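PDB 6DY3: N-acylethanolamine-hydrolyzing acid amidase beta-subunit from Caenorhabditis elegans, which probably hydrolyses bioactive fatty acid amides such as N-palmitoylethanolamine to ethanolamine and free fatty acids, as one subunit of a lysosomal amidase heterodimer. Local coordinates for residues H15-D20 / V55-R60; S45-A50 / D224-S229; V34-V37 / Q43-G46; I124-I129 / E133-S138; S93-D98 / R115-S120. One frame throughout, in Å; residues are numbered along the deposited sequence.

Contact 1 of 5, residues H15-D20 / V55-R60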
# COMPACT_ATOMS: atom_id res chain seq x y z
N HIS B 15 0.94 10.83 8.67
CA HIS B 15 1.26 10.00 7.52
C HIS B 15 0.16 10.20 6.48
O HIS B 15 -0.99 9.80 6.70
CB HIS B 15 1.37 8.53 7.91
CG HIS B 15 1.90 7.65 6.82
ND1 HIS B 15 2.47 6.42 7.08
CD2 HIS B 15 1.96 7.82 5.48
CE1 HIS B 15 2.85 5.87 5.94
NE2 HIS B 15 2.55 6.70 4.96
N GLY B 16 0.52 10.80 5.35
CA GLY B 16 -0.41 11.03 4.25
C GLY B 16 -0.04 10.15 3.07
O GLY B 16 1.14 9.90 2.81
N ARG B 17 -1.06 9.70 2.34
CA ARG B 17 -0.82 8.75 1.26
C ARG B 17 -1.87 8.93 0.18
O ARG B 17 -3.07 8.85 0.45
CB ARG B 17 -0.85 7.31 1.80
CG ARG B 17 -0.10 6.32 0.92
CD ARG B 17 -1.00 5.65 -0.09
NE ARG B 17 -0.25 5.20 -1.25
CZ ARG B 17 0.38 4.03 -1.34
NH1 ARG B 17 0.33 3.16 -0.35
NH2 ARG B 17 1.04 3.73 -2.45
N ASN B 18 -1.41 9.13 -1.05
CA ASN B 18 -2.25 9.07 -2.24
C ASN B 18 -1.90 7.83 -3.03
O ASN B 18 -0.72 7.50 -3.17
CB ASN B 18 -2.07 10.31 -3.11
CG ASN B 18 -2.87 11.50 -2.64
OD1 ASN B 18 -3.47 11.47 -1.56
ND2 ASN B 18 -2.88 12.56 -3.44
N LEU B 19 -2.91 7.12 -3.51
CA LEU B 19 -2.72 5.93 -4.33
C LEU B 19 -3.11 6.26 -5.76
O LEU B 19 -4.29 6.53 -6.04
CB LEU B 19 -3.54 4.76 -3.80
CG LEU B 19 -3.26 3.46 -4.56
CD1 LEU B 19 -2.14 2.70 -3.87
CD2 LEU B 19 -4.51 2.61 -4.69
N ASP B 20 -2.14 6.24 -6.67
CA ASP B 20 -2.39 6.43 -8.09
C ASP B 20 -2.34 5.08 -8.80
O ASP B 20 -1.38 4.32 -8.65
CB ASP B 20 -1.38 7.40 -8.70
CG ASP B 20 -1.44 8.80 -8.06
OD1 ASP B 20 -0.39 9.47 -8.01
OD2 ASP B 20 -2.53 9.22 -7.61
N VAL B 55 -1.93 -6.06 2.44
CA VAL B 55 -2.02 -4.67 2.87
C VAL B 55 -0.84 -3.89 2.30
O VAL B 55 0.31 -4.26 2.52
CB VAL B 55 -2.06 -4.52 4.40
CG1 VAL B 55 -2.15 -3.04 4.80
CG2 VAL B 55 -3.21 -5.31 4.99
N LEU B 56 -1.14 -2.79 1.60
CA LEU B 56 -0.11 -1.86 1.15
C LEU B 56 -0.23 -0.48 1.79
O LEU B 56 0.70 0.33 1.65
CB LEU B 56 -0.16 -1.71 -0.38
CG LEU B 56 0.12 -3.00 -1.17
CD1 LEU B 56 -0.04 -2.75 -2.65
CD2 LEU B 56 1.50 -3.56 -0.86
N THR B 57 -1.33 -0.20 2.48
CA THR B 57 -1.49 1.02 3.27
C THR B 57 -2.17 0.59 4.56
O THR B 57 -3.34 0.21 4.54
CB THR B 57 -2.34 2.07 2.54
OG1 THR B 57 -1.82 2.29 1.22
CG2 THR B 57 -2.36 3.39 3.31
N GLY B 58 -1.44 0.64 5.68
CA GLY B 58 -1.94 0.07 6.91
C GLY B 58 -1.37 0.73 8.14
O GLY B 58 -0.49 1.59 8.07
N GLN B 59 -1.89 0.30 9.29
CA GLN B 59 -1.59 0.95 10.56
C GLN B 59 -1.66 -0.07 11.69
O GLN B 59 -2.60 -0.87 11.77
CB GLN B 59 -2.57 2.09 10.84
CG GLN B 59 -2.30 2.84 12.13
CD GLN B 59 -3.39 3.84 12.45
OE1 GLN B 59 -3.16 5.04 12.46
NE2 GLN B 59 -4.59 3.34 12.74
N ARG B 60 -0.67 -0.01 12.58
CA ARG B 60 -0.73 -0.71 13.86
C ARG B 60 -1.20 0.32 14.89
O ARG B 60 -0.38 1.11 15.38
CB ARG B 60 0.63 -1.28 14.23
CG ARG B 60 0.69 -2.00 15.56
CD ARG B 60 0.33 -3.47 15.42
NE ARG B 60 0.82 -4.26 16.54
CZ ARG B 60 0.66 -5.57 16.66
NH1 ARG B 60 0.02 -6.26 15.71
NH2 ARG B 60 1.13 -6.21 17.72
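The two facing sheets of the Ntn-hydrolase fold meet at what is probably the active site, where Arg17 and Thr57 touch. Arg17 stands on strand 13-20 of one sheet, and Thr57 is on strand 57-60 of the other. Arg17 NH1 gives a hydrogen bond to Thr57 OG1 at 2.8 Å. The bond is weak, because the angle at the hydrogen is only 124°. Thr57 OG1 lies beside its own backbone N (chi1 -52°), which turns the hydroxyl toward the guanidinium group. The carbonyl of Leu56 is at the guanidinium edge, with its O 3.5 Å from Arg17 NH1. The group is held from other sides too. Arg17 NE bonds Asn18 O at 3.0 Å, in the guanidinium plane but above the carbonyl plane. Leu19 CD1 lies over one guanidinium face, and NH2 reaches Leu68 O. Arg17 is probably important for activity, as in relatives. Its side chain comes within about 3 Å of that of Cys1, the probable nucleophile, measured between nearest atoms. Strand 13-20 runs between strands 2-7 and 209-215, and strand 57-60 between 41-49 and 64-70. Leu56 packs on Ser93 of helix 92-102 and on Tyr99 of the alpha-subunit.

Contact 2 of 5, residues S45-A50 / D224-S229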
# COMPACT_ATOMS: atom_id res chain seq x y z
N SER B 45 -4.99 -2.36 11.08
CA SER B 45 -5.95 -1.93 10.07
C SER B 45 -5.22 -1.70 8.75
O SER B 45 -3.99 -1.63 8.70
CB SER B 45 -6.68 -0.66 10.51
OG SER B 45 -7.25 -0.81 11.80
N GLY B 46 -5.99 -1.58 7.68
CA GLY B 46 -5.41 -1.34 6.38
C GLY B 46 -6.46 -0.99 5.35
O GLY B 46 -7.66 -1.22 5.54
N LEU B 47 -5.99 -0.38 4.27
CA LEU B 47 -6.78 -0.20 3.07
C LEU B 47 -6.41 -1.30 2.09
O LEU B 47 -5.26 -1.74 2.02
CB LEU B 47 -6.52 1.18 2.45
CG LEU B 47 -7.09 2.38 3.21
CD1 LEU B 47 -6.48 3.68 2.71
CD2 LEU B 47 -8.61 2.42 3.08
N THR B 48 -7.41 -1.81 1.39
CA THR B 48 -7.16 -2.82 0.37
C THR B 48 -8.34 -2.81 -0.59
O THR B 48 -9.18 -1.90 -0.56
CB THR B 48 -6.91 -4.20 1.00
OG1 THR B 48 -6.51 -5.12 -0.02
CG2 THR B 48 -8.17 -4.72 1.70
N PHE B 49 -8.42 -3.83 -1.43
CA PHE B 49 -9.44 -3.91 -2.45
C PHE B 49 -10.00 -5.32 -2.49
O PHE B 49 -9.30 -6.29 -2.18
CB PHE B 49 -8.88 -3.50 -3.81
CG PHE B 49 -7.91 -2.35 -3.72
CD1 PHE B 49 -6.56 -2.58 -3.46
CD2 PHE B 49 -8.34 -1.04 -3.89
CE1 PHE B 49 -5.67 -1.54 -3.38
CE2 PHE B 49 -7.44 0.01 -3.81
CZ PHE B 49 -6.10 -0.24 -3.55
N ALA B 50 -11.27 -5.44 -2.85
CA ALA B 50 -11.89 -6.75 -2.97
C ALA B 50 -11.05 -7.64 -3.87
O ALA B 50 -10.66 -7.24 -4.97
CB ALA B 50 -13.31 -6.62 -3.52
N ASP B 224 -9.97 4.81 15.23
CA ASP B 224 -11.21 5.50 14.90
C ASP B 224 -10.97 6.54 13.81
O ASP B 224 -11.80 6.71 12.91
CB ASP B 224 -11.80 6.15 16.15
CG ASP B 224 -12.29 5.13 17.17
OD1 ASP B 224 -12.26 3.92 16.86
OD2 ASP B 224 -12.70 5.54 18.27
N TYR B 225 -9.84 7.25 13.89
CA TYR B 225 -9.53 8.26 12.88
C TYR B 225 -9.32 7.62 11.51
O TYR B 225 -9.93 8.05 10.52
CB TYR B 225 -8.28 9.04 13.30
CG TYR B 225 -7.85 10.04 12.27
CD1 TYR B 225 -8.48 11.28 12.18
CD2 TYR B 225 -6.83 9.75 11.37
CE1 TYR B 225 -8.09 12.20 11.23
CE2 TYR B 225 -6.44 10.66 10.42
CZ TYR B 225 -7.08 11.89 10.35
OH TYR B 225 -6.69 12.81 9.40
N PHE B 226 -8.45 6.61 11.43
CA PHE B 226 -8.15 5.97 10.16
C PHE B 226 -9.40 5.40 9.50
O PHE B 226 -9.47 5.33 8.27
CB PHE B 226 -7.12 4.86 10.39
CG PHE B 226 -6.64 4.19 9.13
CD1 PHE B 226 -6.22 2.86 9.17
CD2 PHE B 226 -6.59 4.88 7.93
CE1 PHE B 226 -5.77 2.23 8.02
CE2 PHE B 226 -6.14 4.25 6.77
CZ PHE B 226 -5.73 2.93 6.82
N ARG B 227 -10.39 4.99 10.30
CA ARG B 227 -11.61 4.39 9.77
C ARG B 227 -12.49 5.39 9.01
O ARG B 227 -13.41 4.96 8.32
CB ARG B 227 -12.42 3.77 10.92
CG ARG B 227 -13.49 2.79 10.47
CD ARG B 227 -14.21 2.15 11.66
NE ARG B 227 -13.29 1.45 12.56
CZ ARG B 227 -12.93 1.88 13.77
NH1 ARG B 227 -13.40 3.02 14.26
NH2 ARG B 227 -12.08 1.16 14.49
N GLN B 228 -12.22 6.69 9.14
CA GLN B 228 -13.03 7.71 8.49
C GLN B 228 -12.19 8.75 7.75
O GLN B 228 -12.75 9.73 7.25
CB GLN B 228 -13.92 8.41 9.52
CG GLN B 228 -13.15 9.05 10.68
CD GLN B 228 -12.56 10.41 10.33
OE1 GLN B 228 -13.28 11.35 10.00
NE2 GLN B 228 -11.24 10.50 10.39
N SER B 229 -10.87 8.57 7.68
CA SER B 229 -9.98 9.56 7.09
C SER B 229 -9.72 9.36 5.60
O SER B 229 -9.09 10.22 4.97
CB SER B 229 -8.64 9.56 7.84
OG SER B 229 -7.98 8.33 7.67
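This is an apolar contact in which Phe226 of helix 222-226 packs against Ser45, Gly46 and Leu47 of strand 41-49. It is buried, and Phe226 supplies most of the surface. CG of Phe226 is anti to the backbone N (chi1 -175°), which carries the ring out from the helix toward the strand. Ser45 CB comes to the ring edge, near its plane, 3.8 Å from Phe226 CD1. Further along the rim, Phe226 CE1 is 3.8 Å from Gly46 N. At the tip, Phe226 CZ meets Leu47 CG at 3.9 Å, and the two side chains cross. Ser229 OG also lies in the ring plane, at the edge. Behind the ring the turn is pinned by its own polar groups. Arg227 NH1 gives Asp224 OD1 a nearly straight hydrogen bond, part of a salt bridge, at 3.0 Å, in the guanidinium plane but from above the carboxylate plane. Arg227 NH2 has a second salt bridge, to Asp35. Tyr225 O takes two bonds from Gln228: one from N, and one from NE2 at 2.8 Å. Phe226 also meets His33 edge-to-face, and touches Thr213 and Met215 of strand 209-215 in the other sheet. A ring set between two packed antiparallel sheets fits the core of the layered Ntn-hydrolase sandwich.

Contact 3 of 5, residues V34-V37 / Q43-G46; sequences VDFV and QYSG
Phe36 and Tyr44 lie on the same face of the hairpin 31-38/41-49, and their rings form an offset stack with centroids 4.5 Å apart. The side chain of Phe36 meets Tyr44 along most of its length. Its CB sits over the centre of the Tyr44 ring, 3.8 Å from the centroid, as a CH-pi contact. CG and CD1 come next, above Tyr44 CE1. Phe36 CD2 lies 3.8 Å from Tyr44 OH. The planes are 21° apart. Val34 CG1 lies over the opposite face of the Phe36 ring. Tyr44 O lies at the ring edge, in plane. Phe36 CE1 still reaches Tyr44 CE1 and also touches Val55, and CE2 touches Arg97. The Tyr44 hydroxyl is bonded to Glu101 and to Arg97 NE. A valine in place of Tyr44 would probably leave one face of Phe36 without its cover and both charged partners without the hydroxyl. The backbone has a classic beta bulge: Gln43 and Tyr44 both face Phe36. Phe36 O accepts from Gln43 N at 2.7 Å, and weakly from Tyr44 N at 3.5 Å. Regular pairing continues to Val34 with Gly46. Helix 92-102 covers the aromatic face. Beyond residues 34-37 the sheet continues through a parallel strand of the alpha-subunit, and strand 57-60 follows 41-49 on the other side.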
# COMPACT_ATOMS: atom_id res chain seq x y z
N VAL B 34 -10.32 -1.90 6.35
CA VAL B 34 -10.42 -3.17 7.06
C VAL B 34 -9.79 -3.03 8.44
O VAL B 34 -8.71 -2.46 8.59
CB VAL B 34 -9.75 -4.32 6.28
CG1 VAL B 34 -9.63 -5.56 7.14
CG2 VAL B 34 -10.55 -4.62 5.01
N ASP B 35 -10.48 -3.56 9.45
CA ASP B 35 -9.92 -3.75 10.78
C ASP B 35 -9.71 -5.25 11.00
O ASP B 35 -10.66 -6.03 10.95
CB ASP B 35 -10.84 -3.19 11.86
CG ASP B 35 -10.61 -1.70 12.12
OD1 ASP B 35 -11.54 -1.03 12.61
OD2 ASP B 35 -9.49 -1.21 11.85
N PHE B 36 -8.45 -5.65 11.22
CA PHE B 36 -8.11 -7.04 11.50
C PHE B 36 -8.20 -7.24 13.01
O PHE B 36 -7.37 -6.71 13.76
CB PHE B 36 -6.73 -7.38 10.97
CG PHE B 36 -6.63 -7.38 9.46
CD1 PHE B 36 -6.35 -6.21 8.78
CD2 PHE B 36 -6.82 -8.54 8.74
CE1 PHE B 36 -6.25 -6.20 7.40
CE2 PHE B 36 -6.72 -8.54 7.35
CZ PHE B 36 -6.44 -7.37 6.68
N VAL B 37 -9.19 -8.01 13.44
CA VAL B 37 -9.50 -8.15 14.86
C VAL B 37 -9.19 -9.57 15.32
O VAL B 37 -9.34 -10.54 14.56
CB VAL B 37 -10.97 -7.79 15.15
CG1 VAL B 37 -11.22 -6.32 14.84
CG2 VAL B 37 -11.91 -8.66 14.33
N GLN B 43 -6.03 -5.73 15.89
CA GLN B 43 -4.60 -5.96 15.80
C GLN B 43 -3.93 -4.95 14.89
O GLN B 43 -2.90 -4.36 15.23
CB GLN B 43 -4.33 -7.39 15.31
CG GLN B 43 -5.00 -8.46 16.14
CD GLN B 43 -4.65 -8.35 17.60
OE1 GLN B 43 -3.50 -8.49 17.99
NE2 GLN B 43 -5.65 -8.06 18.43
N TYR B 44 -4.51 -4.73 13.71
CA TYR B 44 -4.00 -3.76 12.76
C TYR B 44 -5.11 -3.49 11.75
O TYR B 44 -6.05 -4.27 11.62
CB TYR B 44 -2.72 -4.24 12.06
CG TYR B 44 -2.85 -5.60 11.41
CD1 TYR B 44 -3.18 -5.72 10.07
CD2 TYR B 44 -2.66 -6.77 12.14
CE1 TYR B 44 -3.31 -6.96 9.48
CE2 TYR B 44 -2.79 -8.01 11.56
CZ TYR B 44 -3.11 -8.10 10.23
OH TYR B 44 -3.24 -9.33 9.63
N SER B 45 -4.99 -2.36 11.08
CA SER B 45 -5.95 -1.93 10.07
C SER B 45 -5.22 -1.70 8.75
O SER B 45 -3.99 -1.63 8.70
CB SER B 45 -6.68 -0.66 10.51
OG SER B 45 -7.25 -0.81 11.80
N GLY B 46 -5.99 -1.58 7.68
CA GLY B 46 -5.41 -1.34 6.38
C GLY B 46 -6.46 -0.99 5.35
O GLY B 46 -7.66 -1.22 5.54

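Contact 4 of 5, residues I124-I129 / E133-S138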
# COMPACT_ATOMS: atom_id res chain seq x y z
N ILE B 124 9.23 1.97 1.17
CA ILE B 124 8.40 1.69 2.34
C ILE B 124 8.51 2.90 3.26
O ILE B 124 9.60 3.22 3.75
CB ILE B 124 8.83 0.40 3.04
CG1 ILE B 124 8.73 -0.78 2.07
CG2 ILE B 124 7.97 0.16 4.27
CD1 ILE B 124 9.26 -2.09 2.61
N ILE B 125 7.38 3.56 3.50
CA ILE B 125 7.31 4.75 4.33
C ILE B 125 6.65 4.36 5.64
O ILE B 125 5.53 3.85 5.65
CB ILE B 125 6.54 5.89 3.63
CG1 ILE B 125 7.29 6.36 2.38
CG2 ILE B 125 6.31 7.05 4.58
CD1 ILE B 125 7.00 5.56 1.13
N VAL B 126 7.35 4.62 6.75
CA VAL B 126 6.89 4.21 8.07
C VAL B 126 6.83 5.45 8.96
O VAL B 126 7.75 6.28 8.94
CB VAL B 126 7.82 3.14 8.69
CG1 VAL B 126 7.18 2.53 9.93
CG2 VAL B 126 8.15 2.06 7.67
N ALA B 127 5.75 5.56 9.73
CA ALA B 127 5.55 6.67 10.65
C ALA B 127 5.33 6.14 12.05
O ALA B 127 4.63 5.14 12.25
CB ALA B 127 4.35 7.52 10.21
N GLY B 128 5.92 6.81 13.04
CA GLY B 128 5.85 6.36 14.41
C GLY B 128 5.18 7.34 15.35
O GLY B 128 4.26 8.07 14.96
N ILE B 129 5.63 7.36 16.61
CA ILE B 129 5.00 8.17 17.64
C ILE B 129 6.04 9.01 18.38
O ILE B 129 5.74 10.11 18.84
CB ILE B 129 4.21 7.27 18.61
CG1 ILE B 129 5.16 6.29 19.30
CG2 ILE B 129 3.09 6.55 17.87
CD1 ILE B 129 4.47 5.27 20.21
N GLU B 133 10.60 9.59 14.44
CA GLU B 133 10.11 8.27 14.03
C GLU B 133 9.32 8.42 12.74
O GLU B 133 8.09 8.33 12.70
CB GLU B 133 9.30 7.62 15.14
CG GLU B 133 10.15 7.06 16.27
CD GLU B 133 9.41 6.06 17.14
OE1 GLU B 133 8.16 6.07 17.15
OE2 GLU B 133 10.09 5.27 17.84
N GLY B 134 10.06 8.71 11.67
CA GLY B 134 9.52 8.76 10.33
C GLY B 134 10.64 8.48 9.34
O GLY B 134 11.66 9.17 9.35
N VAL B 135 10.48 7.47 8.49
CA VAL B 135 11.57 7.01 7.64
C VAL B 135 11.02 6.60 6.28
O VAL B 135 9.91 6.08 6.16
CB VAL B 135 12.33 5.84 8.28
CG1 VAL B 135 11.43 4.61 8.42
CG2 VAL B 135 13.58 5.51 7.48
N VAL B 136 11.83 6.83 5.25
CA VAL B 136 11.63 6.23 3.94
C VAL B 136 12.64 5.11 3.80
O VAL B 136 13.85 5.34 3.94
CB VAL B 136 11.79 7.26 2.81
CG1 VAL B 136 11.81 6.58 1.46
CG2 VAL B 136 10.67 8.28 2.86
N ILE B 137 12.16 3.89 3.57
CA ILE B 137 13.01 2.73 3.36
C ILE B 137 13.06 2.46 1.86
O ILE B 137 12.03 2.20 1.23
CB ILE B 137 12.51 1.51 4.13
CG1 ILE B 137 12.48 1.81 5.63
CG2 ILE B 137 13.37 0.28 3.81
CD1 ILE B 137 11.83 0.73 6.47
N SER B 138 14.26 2.51 1.29
CA SER B 138 14.45 2.28 -0.13
C SER B 138 14.90 0.84 -0.33
O SER B 138 16.03 0.48 -0.00
CB SER B 138 15.49 3.24 -0.70
OG SER B 138 15.09 4.58 -0.46
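Val126, Val135, Ile124 and Ile137 make the apolar centre, all on one face of the strand pair. Val126 CB meets Val135 CG1 at 3.9 Å. That methyl of Val135 sits between its backbone N and carbonyl carbon (chi1 65°), which turns it across to the partner strand. Val126 CG2 reaches diagonally to Ile137 CD1 at 4.1 Å. Ile124 and Ile137 approach through their CB atoms. On the other face Ile125 and Val136 lie side by side, with CG1 of the isoleucine 3.9 Å from CG2 of the valine. The two strands, 122-127 and 134-139, form an antiparallel beta hairpin within the larger sheet. Helix 106-113 covers the Val126 face through Tyr106 and Phe113. Strand 13-20 of the opposing sheet meets the Ile125 face, with His15 against Ile125 and Ala127. Paired backbone bonds join Ile124 with Ile137 and Val126 with Val135. Near the turn the polar contacts take over. Gly128 N bonds Glu133 O at 2.7 Å. The Glu133 side chain runs extended beyond CG, alongside Ile129, and its OE1 takes a straight bond from Ile129 N at 2.9 Å. The same oxygen also accepts from the backbone N of Lys130, so two amides of the turn share it.

Contact 5 of 5, residues S93-D98 / R115-S120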
# COMPACT_ATOMS: atom_id res chain seq x y z
N SER B 93 2.64 -7.62 -0.65
CA SER B 93 1.50 -7.20 0.16
C SER B 93 1.35 -8.07 1.40
O SER B 93 0.90 -7.58 2.45
CB SER B 93 0.22 -7.24 -0.66
OG SER B 93 -0.19 -8.57 -0.91
N PHE B 94 1.70 -9.35 1.32
CA PHE B 94 1.57 -10.23 2.47
C PHE B 94 2.74 -10.09 3.42
O PHE B 94 2.59 -10.33 4.63
CB PHE B 94 1.41 -11.67 1.99
CG PHE B 94 0.22 -11.86 1.11
CD1 PHE B 94 0.34 -11.80 -0.26
CD2 PHE B 94 -1.05 -12.03 1.66
CE1 PHE B 94 -0.76 -11.94 -1.08
CE2 PHE B 94 -2.16 -12.17 0.85
CZ PHE B 94 -2.01 -12.12 -0.53
N PHE B 95 3.91 -9.69 2.92
CA PHE B 95 5.01 -9.36 3.81
C PHE B 95 4.64 -8.17 4.68
O PHE B 95 4.88 -8.18 5.90
CB PHE B 95 6.27 -9.08 3.00
CG PHE B 95 7.50 -8.85 3.84
CD1 PHE B 95 8.36 -9.89 4.12
CD2 PHE B 95 7.79 -7.60 4.36
CE1 PHE B 95 9.48 -9.70 4.88
CE2 PHE B 95 8.91 -7.40 5.13
CZ PHE B 95 9.76 -8.45 5.39
N ILE B 96 4.05 -7.14 4.08
CA ILE B 96 3.62 -5.96 4.83
C ILE B 96 2.60 -6.35 5.90
O ILE B 96 2.70 -5.94 7.06
CB ILE B 96 3.05 -4.88 3.89
CG1 ILE B 96 4.04 -4.54 2.77
CG2 ILE B 96 2.65 -3.63 4.68
CD1 ILE B 96 5.32 -3.89 3.24
N ARG B 97 1.59 -7.13 5.51
CA ARG B 97 0.57 -7.54 6.47
C ARG B 97 1.18 -8.35 7.60
O ARG B 97 0.78 -8.20 8.76
CB ARG B 97 -0.53 -8.33 5.76
CG ARG B 97 -1.61 -8.84 6.68
CD ARG B 97 -2.66 -9.61 5.92
NE ARG B 97 -3.54 -10.37 6.80
CZ ARG B 97 -4.49 -11.20 6.37
NH1 ARG B 97 -4.68 -11.39 5.07
NH2 ARG B 97 -5.25 -11.86 7.25
N ASP B 98 2.14 -9.21 7.28
CA ASP B 98 2.79 -10.01 8.31
C ASP B 98 3.54 -9.13 9.30
O ASP B 98 3.60 -9.43 10.49
CB ASP B 98 3.73 -11.02 7.66
CG ASP B 98 4.42 -11.92 8.67
OD1 ASP B 98 3.78 -12.88 9.15
OD2 ASP B 98 5.60 -11.66 8.99
N ARG B 115 15.56 -5.72 6.44
CA ARG B 115 16.38 -6.92 6.38
C ARG B 115 16.94 -7.12 4.98
O ARG B 115 16.26 -6.88 3.98
CB ARG B 115 15.56 -8.14 6.80
CG ARG B 115 15.34 -8.26 8.30
CD ARG B 115 14.85 -9.66 8.66
NE ARG B 115 13.53 -9.95 8.10
CZ ARG B 115 12.39 -9.96 8.79
NH1 ARG B 115 12.38 -9.70 10.10
NH2 ARG B 115 11.25 -10.23 8.17
N THR B 116 18.19 -7.57 4.92
CA THR B 116 18.85 -7.85 3.65
C THR B 116 18.34 -9.17 3.12
O THR B 116 18.78 -10.24 3.54
CB THR B 116 20.37 -7.88 3.81
OG1 THR B 116 20.84 -6.62 4.28
CG2 THR B 116 21.04 -8.19 2.48
N HIS B 117 17.38 -9.10 2.20
CA HIS B 117 16.88 -10.29 1.52
C HIS B 117 16.17 -9.82 0.25
O HIS B 117 15.89 -8.64 0.08
CB HIS B 117 15.94 -11.10 2.42
CG HIS B 117 14.88 -10.28 3.09
ND1 HIS B 117 14.13 -9.33 2.43
CD2 HIS B 117 14.46 -10.26 4.38
CE1 HIS B 117 13.29 -8.77 3.28
NE2 HIS B 117 13.46 -9.31 4.47
N LEU B 118 15.92 -10.77 -0.64
CA LEU B 118 15.23 -10.45 -1.88
C LEU B 118 13.90 -9.75 -1.58
O LEU B 118 13.06 -10.29 -0.86
CB LEU B 118 14.99 -11.71 -2.72
CG LEU B 118 16.17 -12.21 -3.57
CD1 LEU B 118 15.78 -13.50 -4.26
CD2 LEU B 118 16.63 -11.18 -4.59
N PHE B 119 13.73 -8.56 -2.14
CA PHE B 119 12.49 -7.83 -1.98
C PHE B 119 12.30 -6.94 -3.20
O PHE B 119 13.26 -6.36 -3.71
CB PHE B 119 12.48 -6.99 -0.70
CG PHE B 119 11.11 -6.60 -0.26
CD1 PHE B 119 10.34 -7.47 0.50
CD2 PHE B 119 10.58 -5.37 -0.62
CE1 PHE B 119 9.07 -7.11 0.91
CE2 PHE B 119 9.30 -5.00 -0.22
CZ PHE B 119 8.54 -5.87 0.54
N SER B 120 11.06 -6.87 -3.67
CA SER B 120 10.78 -6.11 -4.88
C SER B 120 11.16 -4.64 -4.65
O SER B 120 10.86 -4.09 -3.58
CB SER B 120 9.30 -6.23 -5.23
OG SER B 120 9.03 -5.68 -6.51
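Phe95, on helix 92-102, reaches Phe119, His117 and Arg115 in the loop 115-120. The Phe95 side chain leaves the helix with its ring opposite the backbone N (chi1 -175°), and so extends into the loop. Phe119 points toward Phe95. The edge of Phe119 meets the face of Phe95, with centroids 5.2 Å apart and planes at 66°. Phe119 CE1 does the touching: it lies over the face toward the rim, 3.7 Å from Phe95 CD2. His117 holds its ring between the backbone N and the carbonyl carbon (chi1 49°) and comes from the opposite direction to Phe95. His117 NE2 is 3.9 Å from Phe95 CZ, the two rings lying obliquely. The three rings form an aromatic cluster that ties helix 92-102 to the loop leading into strand 122-127. A serine in place of Phe95 would probably open a gap beside Phe119 and take away the ring face that its edge meets. Phe113 of helix 106-113 also packs on Phe95. The backbone O of Arg115 sits over the centre of one His117 ring face, 3.5 Å above its plane. The Arg115 chain is bent, and its NE lies at the His117 ring edge, in plane. His117 CD2 in turn lies at the edge of the Arg115 guanidinium. Arg115 NH2 ends 3.6 Å from Phe95 CZ, but this side chain is poorly ordered.

From the N terminus, contact 1 opens on strand 13-20. Inside its loop, contact 3 opens and closes as the hairpin 31-38/41-49. Contact 2 starts on the same strand 41-49 and shares Ser45 and Gly46 with contact 3. Contact 1 then closes at 55-60, before contact 2 does, so these two cross. Contacts 5 and 4 follow in series, both nested in the long loop that contact 2 closes at 224-229. Contacts 1 to 4 all reach the seven-stranded sheet, which contact 1 joins to the other sheet. Contact 5 ties helix 92-102 to the loop before strand 122-127. It touches contact 3 through Arg97 and contact 4 through Phe119.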